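Homoserine dehydrogenase (PDB 4PG7) catalyses the NAD(P)-dependent interconversion of L-aspartate semialdehyde and L-homoserine, a hydride-transfer step of the aspartic acid pathway. Local coordinates at residues A27-L31 / I59-V64; L31-G35 / S323-G327; V107-R111 / L134-L138; V379-V384 / I430-E436. One frame throughout, in Å; residues are numbered along the deposited sequence.

Interactions 1 and 3 lie in the nucleotide-binding domain, interaction 2 joins that domain to helix 323-339, and interaction 4 lies in the C-terminal ACT domain, its centre about 59 Å from that of interaction 1. Interactions 1 and 2 share Leu31, and their centres are about 13 Å apart: the first pairs strands 22-29 and 55-63, the second sets the start of helix 33-53 against helix 323-339, whose residues come nearly 300 positions later. Interaction 3 is nested along the chain inside the loop closed by interaction 2, and its Trp109 touches Leu63 and Leu29 of interaction 1. The three contacts thus tie the Rossmann-type domain together and to a distant helix, remote from the ACT domain.

Interaction 1 (A27-L31 / I59-V64); sequences ALLGL and IKHILV
The first beta-alpha-beta unit of the Rossmann-type domain is closed here: strands 22-29 and 55-63, linked by helix 33-53, run side by side in the parallel sheet, and their segments 27-29 and 59-63 have axes 4.7 Å apart at 2°. Leu28 is held by both its backbone polar atoms. Its N donates to His61 O at 2.9 Å, and its O accepts from Leu63 N at 2.8 Å, the donor lying nearly in line with the carbonyl. One residue past the strand, Gly30 N reaches Leu63 O through a more bent bond (142° at the hydrogen). Gly30 begins a Gly-rich turn of GxGxxG type, consistent with a dinucleotide-binding loop.

On one face of the sheet Leu28 CB rests against Ile62 CG2, and the same methyl meets Leu31 CG at 3.8 Å. With CG2 of Ile62 anti to the backbone N and CG1 beside it (chi1 -57°), that methyl touches both Leu28 and Leu31. Leu31 CB also touches Val64 CG1. Helix 33-53 packs on this side, with Val39 against Leu28 and Ile42 against Ile59. On the other face Leu29 CD2 lies 3.8 Å from Leu63 CB, the two side chains slanting across each other, and both touch Ile87 of helix 84-88. The last ladder bond therefore extends past the end of strand 22-29, holding the start of the glycine turn to the neighbouring strand, while the apolar branches of Leu28, Leu31 and Ile62 pack beside it.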
loop_
_atom_site.group_PDB
_atom_site.type_symbol
_atom_site.label_atom_id
_atom_site.label_comp_id
_atom_site.label_asym_id
_atom_site.label_seq_id
_atom_site.Cartn_x
_atom_site.Cartn_y
_atom_site.Cartn_z
ATOM N N ALA A 27 4.860 -2.892 -32.579
ATOM C CA ALA A 27 4.193 -4.141 -32.887
ATOM C C ALA A 27 3.648 -4.792 -31.609
ATOM O O ALA A 27 4.256 -4.691 -30.531
ATOM C CB ALA A 27 5.147 -5.071 -33.590
ATOM N N LEU A 28 2.501 -5.452 -31.750
ATOM C CA LEU A 28 1.893 -6.225 -30.658
ATOM C C LEU A 28 2.065 -7.696 -30.909
ATOM O O LEU A 28 1.824 -8.163 -32.027
ATOM C CB LEU A 28 0.403 -5.978 -30.563
ATOM C CG LEU A 28 -0.022 -5.050 -29.462
ATOM C CD1 LEU A 28 0.348 -3.639 -29.890
ATOM C CD2 LEU A 28 -1.513 -5.216 -29.196
ATOM N N LEU A 29 2.531 -8.422 -29.894
ATOM C CA LEU A 29 2.612 -9.867 -29.985
ATOM C C LEU A 29 1.453 -10.404 -29.168
ATOM O O LEU A 29 1.515 -10.406 -27.932
ATOM C CB LEU A 29 3.959 -10.384 -29.470
ATOM C CG LEU A 29 5.227 -9.783 -30.069
ATOM C CD1 LEU A 29 6.442 -10.414 -29.424
ATOM C CD2 LEU A 29 5.269 -9.991 -31.580
ATOM N N GLY A 30 0.394 -10.822 -29.861
ATOM C CA GLY A 30 -0.815 -11.345 -29.221
ATOM C C GLY A 30 -1.971 -10.361 -29.247
ATOM O O GLY A 30 -1.771 -9.153 -29.198
ATOM N N LEU A 31 -3.186 -10.887 -29.344
ATOM C CA LEU A 31 -4.373 -10.054 -29.414
ATOM C C LEU A 31 -5.542 -10.720 -28.667
ATOM O O LEU A 31 -6.624 -10.909 -29.219
ATOM C CB LEU A 31 -4.727 -9.779 -30.890
ATOM C CG LEU A 31 -5.231 -8.428 -31.371
ATOM C CD1 LEU A 31 -6.281 -8.594 -32.475
ATOM C CD2 LEU A 31 -5.724 -7.553 -30.259
ATOM N N ILE A 59 0.662 1.300 -34.699
ATOM C CA ILE A 59 0.646 -0.141 -34.547
ATOM C C ILE A 59 0.816 -0.729 -35.938
ATOM O O ILE A 59 -0.144 -0.863 -36.704
ATOM C CB ILE A 59 -0.659 -0.635 -33.898
ATOM C CG1 ILE A 59 -0.856 0.040 -32.536
ATOM C CG2 ILE A 59 -0.618 -2.144 -33.752
ATOM C CD1 ILE A 59 -2.180 -0.273 -31.852
ATOM N N LYS A 60 2.054 -1.074 -36.262
ATOM C CA LYS A 60 2.398 -1.490 -37.621
ATOM C C LYS A 60 2.150 -2.977 -37.871
ATOM O O LYS A 60 1.901 -3.372 -39.010
ATOM C CB LYS A 60 3.863 -1.162 -37.910
ATOM C CG LYS A 60 4.213 -1.299 -39.378
ATOM C CD LYS A 60 5.539 -0.650 -39.714
ATOM C CE LYS A 60 5.933 -0.974 -41.152
ATOM N NZ LYS A 60 7.391 -0.802 -41.320
ATOM N N HIS A 61 2.265 -3.801 -36.827
ATOM C CA HIS A 61 2.034 -5.240 -36.938
ATOM C C HIS A 61 1.365 -5.755 -35.661
ATOM O O HIS A 61 1.677 -5.307 -34.557
ATOM C CB HIS A 61 3.352 -6.026 -37.107
ATOM C CG HIS A 61 4.226 -5.562 -38.235
ATOM N ND1 HIS A 61 3.980 -5.883 -39.550
ATOM C CD2 HIS A 61 5.369 -4.840 -38.237
ATOM C CE1 HIS A 61 4.909 -5.346 -40.322
ATOM N NE2 HIS A 61 5.766 -4.705 -39.547
ATOM N N ILE A 62 0.474 -6.720 -35.822
ATOM C CA ILE A 62 -0.029 -7.493 -34.714
ATOM C C ILE A 62 0.178 -8.965 -35.015
ATOM O O ILE A 62 -0.316 -9.473 -36.014
ATOM C CB ILE A 62 -1.514 -7.196 -34.425
ATOM C CG1 ILE A 62 -1.710 -5.695 -34.159
ATOM C CG2 ILE A 62 -1.967 -7.983 -33.201
ATOM C CD1 ILE A 62 -3.158 -5.250 -33.991
ATOM N N LEU A 63 0.954 -9.641 -34.178
ATOM C CA LEU A 63 1.112 -11.084 -34.286
ATOM C C LEU A 63 -0.102 -11.765 -33.661
ATOM O O LEU A 63 -0.448 -11.505 -32.498
ATOM C CB LEU A 63 2.395 -11.562 -33.593
ATOM C CG LEU A 63 2.719 -13.064 -33.678
ATOM C CD1 LEU A 63 3.178 -13.449 -35.080
ATOM C CD2 LEU A 63 3.800 -13.448 -32.675
ATOM N N VAL A 64 -0.737 -12.634 -34.433
ATOM C CA VAL A 64 -1.824 -13.475 -33.934
ATOM C C VAL A 64 -1.529 -14.925 -34.292
ATOM O O VAL A 64 -0.774 -15.200 -35.236
ATOM C CB VAL A 64 -3.196 -13.067 -34.511
ATOM C CG1 VAL A 64 -3.495 -11.607 -34.199
ATOM C CG2 VAL A 64 -3.269 -13.302 -36.013
#

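Interaction 2 (L31-G35 / S323-G327)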
loop_
_atom_site.group_PDB
_atom_site.type_symbol
_atom_site.label_atom_id
_atom_site.label_comp_id
_atom_site.label_asym_id
_atom_site.label_seq_id
_atom_site.Cartn_x
_atom_site.Cartn_y
_atom_site.Cartn_z
ATOM N N LEU A 31 -3.186 -10.887 -29.344
ATOM C CA LEU A 31 -4.373 -10.054 -29.414
ATOM C C LEU A 31 -5.542 -10.720 -28.667
ATOM O O LEU A 31 -6.624 -10.909 -29.219
ATOM C CB LEU A 31 -4.727 -9.779 -30.890
ATOM C CG LEU A 31 -5.231 -8.428 -31.371
ATOM C CD1 LEU A 31 -6.281 -8.594 -32.475
ATOM C CD2 LEU A 31 -5.724 -7.553 -30.259
ATOM N N GLY A 32 -5.325 -11.081 -27.410
ATOM C CA GLY A 32 -6.419 -11.603 -26.579
ATOM C C GLY A 32 -7.188 -10.442 -25.988
ATOM O O GLY A 32 -7.288 -9.383 -26.616
ATOM N N THR A 33 -7.725 -10.616 -24.779
ATOM C CA THR A 33 -8.456 -9.535 -24.128
ATOM C C THR A 33 -7.510 -8.402 -23.770
ATOM O O THR A 33 -7.852 -7.242 -23.911
ATOM C CB THR A 33 -9.187 -10.010 -22.854
ATOM O OG1 THR A 33 -8.244 -10.638 -21.985
ATOM C CG2 THR A 33 -10.266 -11.003 -23.206
ATOM N N VAL A 34 -6.303 -8.730 -23.332
ATOM C CA VAL A 34 -5.339 -7.681 -22.970
ATOM C C VAL A 34 -4.877 -6.934 -24.239
ATOM O O VAL A 34 -4.838 -5.701 -24.262
ATOM C CB VAL A 34 -4.126 -8.258 -22.194
ATOM C CG1 VAL A 34 -3.078 -7.187 -21.962
ATOM C CG2 VAL A 34 -4.558 -8.857 -20.858
ATOM N N GLY A 35 -4.513 -7.684 -25.274
ATOM C CA GLY A 35 -4.091 -7.080 -26.557
ATOM C C GLY A 35 -5.157 -6.195 -27.170
ATOM O O GLY A 35 -4.883 -5.061 -27.555
ATOM N N SER A 323 -8.121 -7.011 -17.003
ATOM C CA SER A 323 -7.694 -6.887 -18.410
ATOM C C SER A 323 -7.469 -5.434 -18.822
ATOM O O SER A 323 -6.439 -5.108 -19.417
ATOM C CB SER A 323 -8.704 -7.534 -19.367
ATOM O OG SER A 323 -8.440 -8.914 -19.505
ATOM N N LEU A 324 -8.433 -4.573 -18.512
ATOM C CA LEU A 324 -8.319 -3.148 -18.819
ATOM C C LEU A 324 -7.213 -2.503 -18.002
ATOM O O LEU A 324 -6.532 -1.592 -18.473
ATOM C CB LEU A 324 -9.642 -2.426 -18.538
ATOM N N ALA A 325 -7.056 -2.961 -16.767
ATOM C CA ALA A 325 -5.998 -2.469 -15.893
ATOM C C ALA A 325 -4.622 -2.910 -16.394
ATOM O O ALA A 325 -3.687 -2.122 -16.404
ATOM C CB ALA A 325 -6.227 -2.958 -14.468
ATOM N N THR A 326 -4.510 -4.172 -16.796
ATOM C CA THR A 326 -3.288 -4.690 -17.394
ATOM C C THR A 326 -2.978 -3.919 -18.681
ATOM O O THR A 326 -1.851 -3.455 -18.875
ATOM C CB THR A 326 -3.404 -6.192 -17.697
ATOM O OG1 THR A 326 -3.729 -6.887 -16.492
ATOM C CG2 THR A 326 -2.100 -6.748 -18.247
ATOM N N GLY A 327 -3.994 -3.746 -19.532
ATOM C CA GLY A 327 -3.842 -2.991 -20.776
ATOM C C GLY A 327 -3.433 -1.558 -20.499
ATOM O O GLY A 327 -2.566 -0.997 -21.179
#
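Thr33 OG1 and Ser323 OG share a hydrogen bond of 3.0 Å, in which either hydroxyl could be the donor. Thr33 turns its oxygen into the space between its own N and carbonyl carbon (chi1 55°), which points OG1 across to the serine. Thr33 CB follows, 3.6 Å from Ser323 OG, so the serine oxygen meets the threonine at its branch point as well as at its hydroxyl.

Next to this polar pair Val34 supplies the apolar part. Its CG1, anti to the backbone N (chi1 174°), lies 3.9 Å from Thr326 CG2, and the two side chains meet at about a right angle. Val34 CG2 turns to the serine and stands 4.1 Å from Ser323 OG. Thr326 turns its methyl to the valine, while its hydroxyl is bonded to Gly322 O within its own helix. Gly327, one turn on from Ser323, brings bare backbone near Val34, its N 4.3 Å from CG1.

Both segments are helix starts: Gly32 is the N-cap of helix 33-53 in the GxGxxG-like turn, and Ser323 opens helix 323-339. The contact joins the first helix of the nucleotide-binding domain to helix 323-339, which comes nearly 300 residues later. With one hydroxyl bond beside a small valine-threonine contact, the junction is narrow, and its only direct polar link is a neutral one.

Interaction 3 (V107-R111 / L134-L138); sequences VDWLR and LLEDL
Val107 meets the neighbouring helix at two points: CG1 lies 4.4 Å from Leu134 CD1, a loose approach, and its carbonyl oxygen stands 4.2 Å from Leu135 CD2. That oxygen is already taken by Arg111 N, one turn on, through the helical hydrogen bond, so the leucine methyl only lies alongside it. Leu110 comes next, one turn of the helix after Val107, and puts CB 3.9 Å from the same Leu135 CD2, the two leucine side chains running at a slant. Leu135 CD2 therefore sits among Val107, Leu110 and Arg111, while CD1 of Leu135 reaches Leu110 CD1.

Helices 106-115 and 129-141 flank strand 119-122 in the chain, as successive helices of the Rossmann-type domain, and these short segments run nearly parallel, at 11° with axes 10.7 Å apart. Leu146 of strand 146-147 and Leu114 of helix 106-115 also touch Leu135.

Arg111 contributes its aliphatic chain to the contact. Leu138 CD2 stands 3.6 Å from Arg111 CA and 3.7 Å from CB, the two side chains crossing at about a right angle. Leu138 CG is anti to its backbone N (chi1 -161°), which carries the methyl across to the other helix. Farther out, the arginine bends at chi3 (95°), and CG, CD and NE pass Leu134 CD1, the NE distance being 3.8 Å; the methyl meets the guanidinium obliquely. At its other end Arg111 NH1 lies close to Lys115 NZ of the same helix, two like charges near each other.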
loop_
_atom_site.group_PDB
_atom_site.type_symbol
_atom_site.label_atom_id
_atom_site.label_comp_id
_atom_site.label_asym_id
_atom_site.label_seq_id
_atom_site.Cartn_x
_atom_site.Cartn_y
_atom_site.Cartn_z
ATOM N N VAL A 107 9.983 -16.016 -24.752
ATOM C CA VAL A 107 11.172 -15.373 -24.183
ATOM C C VAL A 107 12.277 -15.176 -25.234
ATOM O O VAL A 107 12.926 -14.131 -25.255
ATOM C CB VAL A 107 11.705 -16.123 -22.939
ATOM C CG1 VAL A 107 13.060 -15.577 -22.519
ATOM C CG2 VAL A 107 10.723 -15.968 -21.793
ATOM N N ASP A 108 12.469 -16.164 -26.101
ATOM C CA ASP A 108 13.439 -16.042 -27.200
ATOM C C ASP A 108 13.079 -14.908 -28.168
ATOM O O ASP A 108 13.967 -14.210 -28.654
ATOM C CB ASP A 108 13.573 -17.363 -27.966
ATOM C CG ASP A 108 14.291 -18.447 -27.159
ATOM O OD1 ASP A 108 15.121 -18.119 -26.265
ATOM O OD2 ASP A 108 14.026 -19.642 -27.428
ATOM N N TRP A 109 11.784 -14.720 -28.424
ATOM C CA TRP A 109 11.329 -13.593 -29.219
ATOM C C TRP A 109 11.781 -12.291 -28.586
ATOM O O TRP A 109 12.261 -11.389 -29.275
ATOM C CB TRP A 109 9.803 -13.561 -29.344
ATOM C CG TRP A 109 9.215 -14.719 -30.064
ATOM C CD1 TRP A 109 9.877 -15.666 -30.771
ATOM C CD2 TRP A 109 7.824 -15.025 -30.178
ATOM N NE1 TRP A 109 8.983 -16.552 -31.317
ATOM C CE2 TRP A 109 7.717 -16.184 -30.960
ATOM C CE3 TRP A 109 6.658 -14.442 -29.667
ATOM C CZ2 TRP A 109 6.489 -16.774 -31.263
ATOM C CZ3 TRP A 109 5.433 -15.036 -29.964
ATOM C CH2 TRP A 109 5.362 -16.186 -30.759
ATOM N N LEU A 110 11.625 -12.194 -27.271
ATOM C CA LEU A 110 11.967 -10.962 -26.566
ATOM C C LEU A 110 13.486 -10.750 -26.534
ATOM O O LEU A 110 13.959 -9.616 -26.683
ATOM C CB LEU A 110 11.368 -10.947 -25.165
ATOM C CG LEU A 110 9.843 -11.125 -25.114
ATOM C CD1 LEU A 110 9.367 -11.061 -23.672
ATOM C CD2 LEU A 110 9.102 -10.100 -25.953
ATOM N N ARG A 111 14.242 -11.833 -26.391
ATOM C CA ARG A 111 15.709 -11.761 -26.462
ATOM C C ARG A 111 16.152 -11.205 -27.816
ATOM O O ARG A 111 17.039 -10.349 -27.899
ATOM C CB ARG A 111 16.329 -13.144 -26.250
ATOM C CG ARG A 111 16.148 -13.693 -24.833
ATOM C CD ARG A 111 16.439 -15.188 -24.729
ATOM N NE ARG A 111 17.814 -15.441 -24.316
ATOM C CZ ARG A 111 18.848 -15.563 -25.144
ATOM N NH1 ARG A 111 18.697 -15.478 -26.462
ATOM N NH2 ARG A 111 20.054 -15.785 -24.646
ATOM N N LEU A 134 17.301 -12.233 -16.894
ATOM C CA LEU A 134 18.031 -12.343 -18.150
ATOM C C LEU A 134 17.557 -11.287 -19.158
ATOM O O LEU A 134 18.365 -10.771 -19.917
ATOM C CB LEU A 134 17.957 -13.775 -18.719
ATOM C CG LEU A 134 16.749 -14.254 -19.535
ATOM C CD1 LEU A 134 16.831 -13.871 -21.023
ATOM C CD2 LEU A 134 16.646 -15.761 -19.412
ATOM N N LEU A 135 16.265 -10.955 -19.162
ATOM C CA LEU A 135 15.765 -9.917 -20.059
ATOM C C LEU A 135 16.214 -8.516 -19.630
ATOM O O LEU A 135 16.599 -7.697 -20.479
ATOM C CB LEU A 135 14.229 -9.988 -20.220
ATOM C CG LEU A 135 13.724 -11.238 -20.948
ATOM C CD1 LEU A 135 12.225 -11.414 -20.794
ATOM C CD2 LEU A 135 14.097 -11.185 -22.429
ATOM N N GLU A 136 16.158 -8.228 -18.330
ATOM C CA GLU A 136 16.634 -6.941 -17.825
ATOM C C GLU A 136 18.123 -6.689 -18.166
ATOM O O GLU A 136 18.483 -5.573 -18.553
ATOM C CB GLU A 136 16.415 -6.830 -16.315
ATOM C CG GLU A 136 14.973 -6.518 -15.941
ATOM C CD GLU A 136 14.820 -6.105 -14.493
ATOM O OE1 GLU A 136 15.025 -6.966 -13.598
ATOM O OE2 GLU A 136 14.487 -4.912 -14.266
ATOM N N ASP A 137 18.960 -7.722 -18.037
ATOM C CA ASP A 137 20.400 -7.605 -18.318
ATOM C C ASP A 137 20.633 -7.383 -19.811
ATOM O O ASP A 137 21.472 -6.574 -20.218
ATOM C CB ASP A 137 21.157 -8.882 -17.927
ATOM C CG ASP A 137 21.222 -9.119 -16.425
ATOM O OD1 ASP A 137 20.905 -8.208 -15.634
ATOM O OD2 ASP A 137 21.599 -10.244 -16.044
ATOM N N LEU A 138 19.892 -8.133 -20.617
ATOM C CA LEU A 138 20.015 -8.069 -22.062
ATOM C C LEU A 138 19.566 -6.693 -22.558
ATOM O O LEU A 138 20.186 -6.121 -23.457
ATOM C CB LEU A 138 19.199 -9.197 -22.699
ATOM C CG LEU A 138 19.501 -9.618 -24.130
ATOM C CD1 LEU A 138 20.971 -9.960 -24.350
ATOM C CD2 LEU A 138 18.616 -10.803 -24.489
#

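Interaction 4 (V379-V384 / I430-E436); sequences VVVNHV and ITKHGYE
Asn382 N donates to Glu436 O at 3.0 Å, almost straight onto the carbonyl, where strands 375-382 and 436-444 of the C-terminal ACT domain meet antiparallel. Val381 CA lends the same oxygen a CH contact at 3.2 Å. A water links the next pair of backbone atoms, donating to Asn382 O (2.7 Å) and accepting from Glu436 N.

Side chains flank the junction. Val381 CG1, anti to the carbonyl carbon and beside the backbone N (chi1 -61°), lies 4.1 Å from Ile430 CG2 and also near Tyr435 CB. Val379 CG1 meets Ile430 CD1, the two side chains running past each other in opposite directions. Val384 CG1 comes to the edge of the Tyr435 ring, 4.0 Å from CE1 and near the ring plane. At the exposed side, the CG of Glu436 approaches the edge of the His383 ring.

Second-shell partners probably position these groups. Tyr435 OH is hydrogen-bonded to Glu394 of helix 388-398, and its ring meets that of Phe391, which also touches Val381. Ile430 touches Leu395 and Ile398 of this helix and Val437 of strand 436-444. Asn382 ND2 bonds to Ser414 OG, and its side chain lies about 6 Å from the bound lysine, whose pocket includes Asp438 and Lys439. Glu436 folds at chi2 (61°), turning its carboxylate from the ring: OE2 stays 6.0 Å from His383 NE2.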
loop_
_atom_site.group_PDB
_atom_site.type_symbol
_atom_site.label_atom_id
_atom_site.label_comp_id
_atom_site.label_asym_id
_atom_site.label_seq_id
_atom_site.Cartn_x
_atom_site.Cartn_y
_atom_site.Cartn_z
ATOM N N VAL A 379 -0.363 -27.505 15.327
ATOM C CA VAL A 379 -0.150 -28.931 15.154
ATOM C C VAL A 379 -1.441 -29.665 15.508
ATOM O O VAL A 379 -1.964 -29.480 16.600
ATOM C CB VAL A 379 0.961 -29.449 16.089
ATOM C CG1 VAL A 379 1.183 -30.937 15.841
ATOM C CG2 VAL A 379 2.259 -28.686 15.878
ATOM N N VAL A 380 -1.935 -30.499 14.596
ATOM C CA VAL A 380 -3.133 -31.314 14.826
ATOM C C VAL A 380 -2.744 -32.779 14.964
ATOM O O VAL A 380 -2.050 -33.319 14.089
ATOM C CB VAL A 380 -4.098 -31.205 13.648
ATOM C CG1 VAL A 380 -5.358 -32.012 13.920
ATOM C CG2 VAL A 380 -4.453 -29.750 13.399
ATOM N N VAL A 381 -3.141 -33.383 16.074
ATOM C CA VAL A 381 -2.846 -34.781 16.368
ATOM C C VAL A 381 -4.164 -35.550 16.493
ATOM O O VAL A 381 -5.115 -35.058 17.119
ATOM C CB VAL A 381 -2.008 -34.968 17.654
ATOM C CG1 VAL A 381 -0.668 -34.263 17.509
ATOM C CG2 VAL A 381 -2.742 -34.426 18.867
ATOM N N ASN A 382 -4.203 -36.746 15.915
ATOM C CA ASN A 382 -5.380 -37.616 15.995
ATOM C C ASN A 382 -5.103 -38.909 16.772
ATOM O O ASN A 382 -3.959 -39.221 17.082
ATOM C CB ASN A 382 -5.877 -38.052 14.613
ATOM C CG ASN A 382 -5.905 -36.949 13.585
ATOM O OD1 ASN A 382 -5.394 -37.102 12.469
ATOM N ND2 ASN A 382 -6.569 -35.873 13.912
ATOM N N HIS A 383 -6.169 -39.659 17.052
ATOM C CA HIS A 383 -6.098 -40.955 17.761
ATOM C C HIS A 383 -5.421 -40.808 19.108
ATOM O O HIS A 383 -4.680 -41.680 19.523
ATOM C CB HIS A 383 -5.383 -42.003 16.887
ATOM C CG HIS A 383 -5.848 -42.000 15.466
ATOM N ND1 HIS A 383 -7.092 -42.464 15.098
ATOM C CD2 HIS A 383 -5.263 -41.558 14.329
ATOM C CE1 HIS A 383 -7.251 -42.313 13.796
ATOM N NE2 HIS A 383 -6.158 -41.765 13.305
ATOM N N VAL A 384 -5.652 -39.681 19.781
ATOM C CA VAL A 384 -5.022 -39.439 21.056
ATOM C C VAL A 384 -5.931 -39.979 22.150
ATOM O O VAL A 384 -7.083 -39.576 22.255
ATOM C CB VAL A 384 -4.782 -37.942 21.309
ATOM C CG1 VAL A 384 -4.034 -37.752 22.627
ATOM C CG2 VAL A 384 -4.014 -37.326 20.140
ATOM N N ILE A 430 7.169 -34.954 17.798
ATOM C CA ILE A 430 5.854 -35.392 18.281
ATOM C C ILE A 430 5.544 -36.797 17.742
ATOM O O ILE A 430 5.007 -37.635 18.466
ATOM C CB ILE A 430 4.783 -34.351 17.935
ATOM C CG1 ILE A 430 5.016 -33.106 18.800
ATOM C CG2 ILE A 430 3.373 -34.872 18.191
ATOM C CD1 ILE A 430 4.293 -31.863 18.345
ATOM N N THR A 431 5.923 -37.037 16.492
ATOM C CA THR A 431 5.766 -38.344 15.839
ATOM C C THR A 431 6.569 -39.439 16.531
ATOM O O THR A 431 6.026 -40.506 16.814
ATOM C CB THR A 431 6.134 -38.246 14.340
ATOM O OG1 THR A 431 5.212 -37.361 13.698
ATOM C CG2 THR A 431 6.080 -39.601 13.652
ATOM N N LYS A 432 7.830 -39.166 16.884
ATOM C CA LYS A 432 8.627 -40.174 17.576
ATOM C C LYS A 432 8.147 -40.456 19.002
ATOM O O LYS A 432 8.469 -41.504 19.565
ATOM C CB LYS A 432 10.138 -39.863 17.498
ATOM C CG LYS A 432 10.598 -38.727 18.384
ATOM C CD LYS A 432 12.013 -38.891 18.964
ATOM C CE LYS A 432 12.899 -37.678 18.704
ATOM N NZ LYS A 432 14.135 -37.704 19.546
ATOM N N HIS A 433 7.392 -39.529 19.591
ATOM C CA HIS A 433 6.713 -39.768 20.873
ATOM C C HIS A 433 5.335 -40.437 20.750
ATOM O O HIS A 433 4.563 -40.462 21.699
ATOM C CB HIS A 433 6.616 -38.467 21.678
ATOM C CG HIS A 433 7.882 -38.152 22.403
ATOM N ND1 HIS A 433 8.226 -38.772 23.575
ATOM C CD2 HIS A 433 8.938 -37.385 22.061
ATOM C CE1 HIS A 433 9.420 -38.361 23.959
ATOM N NE2 HIS A 433 9.871 -37.513 23.058
ATOM N N GLY A 434 5.027 -40.938 19.564
ATOM C CA GLY A 434 3.908 -41.845 19.407
ATOM C C GLY A 434 2.602 -41.191 19.003
ATOM O O GLY A 434 1.584 -41.847 19.073
ATOM N N TYR A 435 2.603 -39.906 18.640
ATOM C CA TYR A 435 1.402 -39.256 18.177
ATOM C C TYR A 435 1.297 -39.251 16.674
ATOM O O TYR A 435 2.299 -39.101 15.968
ATOM C CB TYR A 435 1.341 -37.814 18.620
ATOM C CG TYR A 435 1.237 -37.627 20.074
ATOM C CD1 TYR A 435 -0.008 -37.556 20.680
ATOM C CD2 TYR A 435 2.373 -37.487 20.849
ATOM C CE1 TYR A 435 -0.123 -37.348 22.034
ATOM C CE2 TYR A 435 2.277 -37.279 22.209
ATOM C CZ TYR A 435 1.028 -37.211 22.804
ATOM O OH TYR A 435 0.913 -37.000 24.161
ATOM N N GLU A 436 0.080 -39.470 16.193
ATOM C CA GLU A 436 -0.232 -39.315 14.800
ATOM C C GLU A 436 -0.463 -37.848 14.543
ATOM O O GLU A 436 -1.432 -37.286 15.043
ATOM C CB GLU A 436 -1.516 -40.073 14.468
ATOM C CG GLU A 436 -1.873 -40.012 12.989
ATOM C CD GLU A 436 -0.825 -40.631 12.087
ATOM O OE1 GLU A 436 0.008 -41.434 12.545
ATOM O OE2 GLU A 436 -0.855 -40.318 10.901
HETATM O O HOH W 1 -1.820 -40.518 18.007
#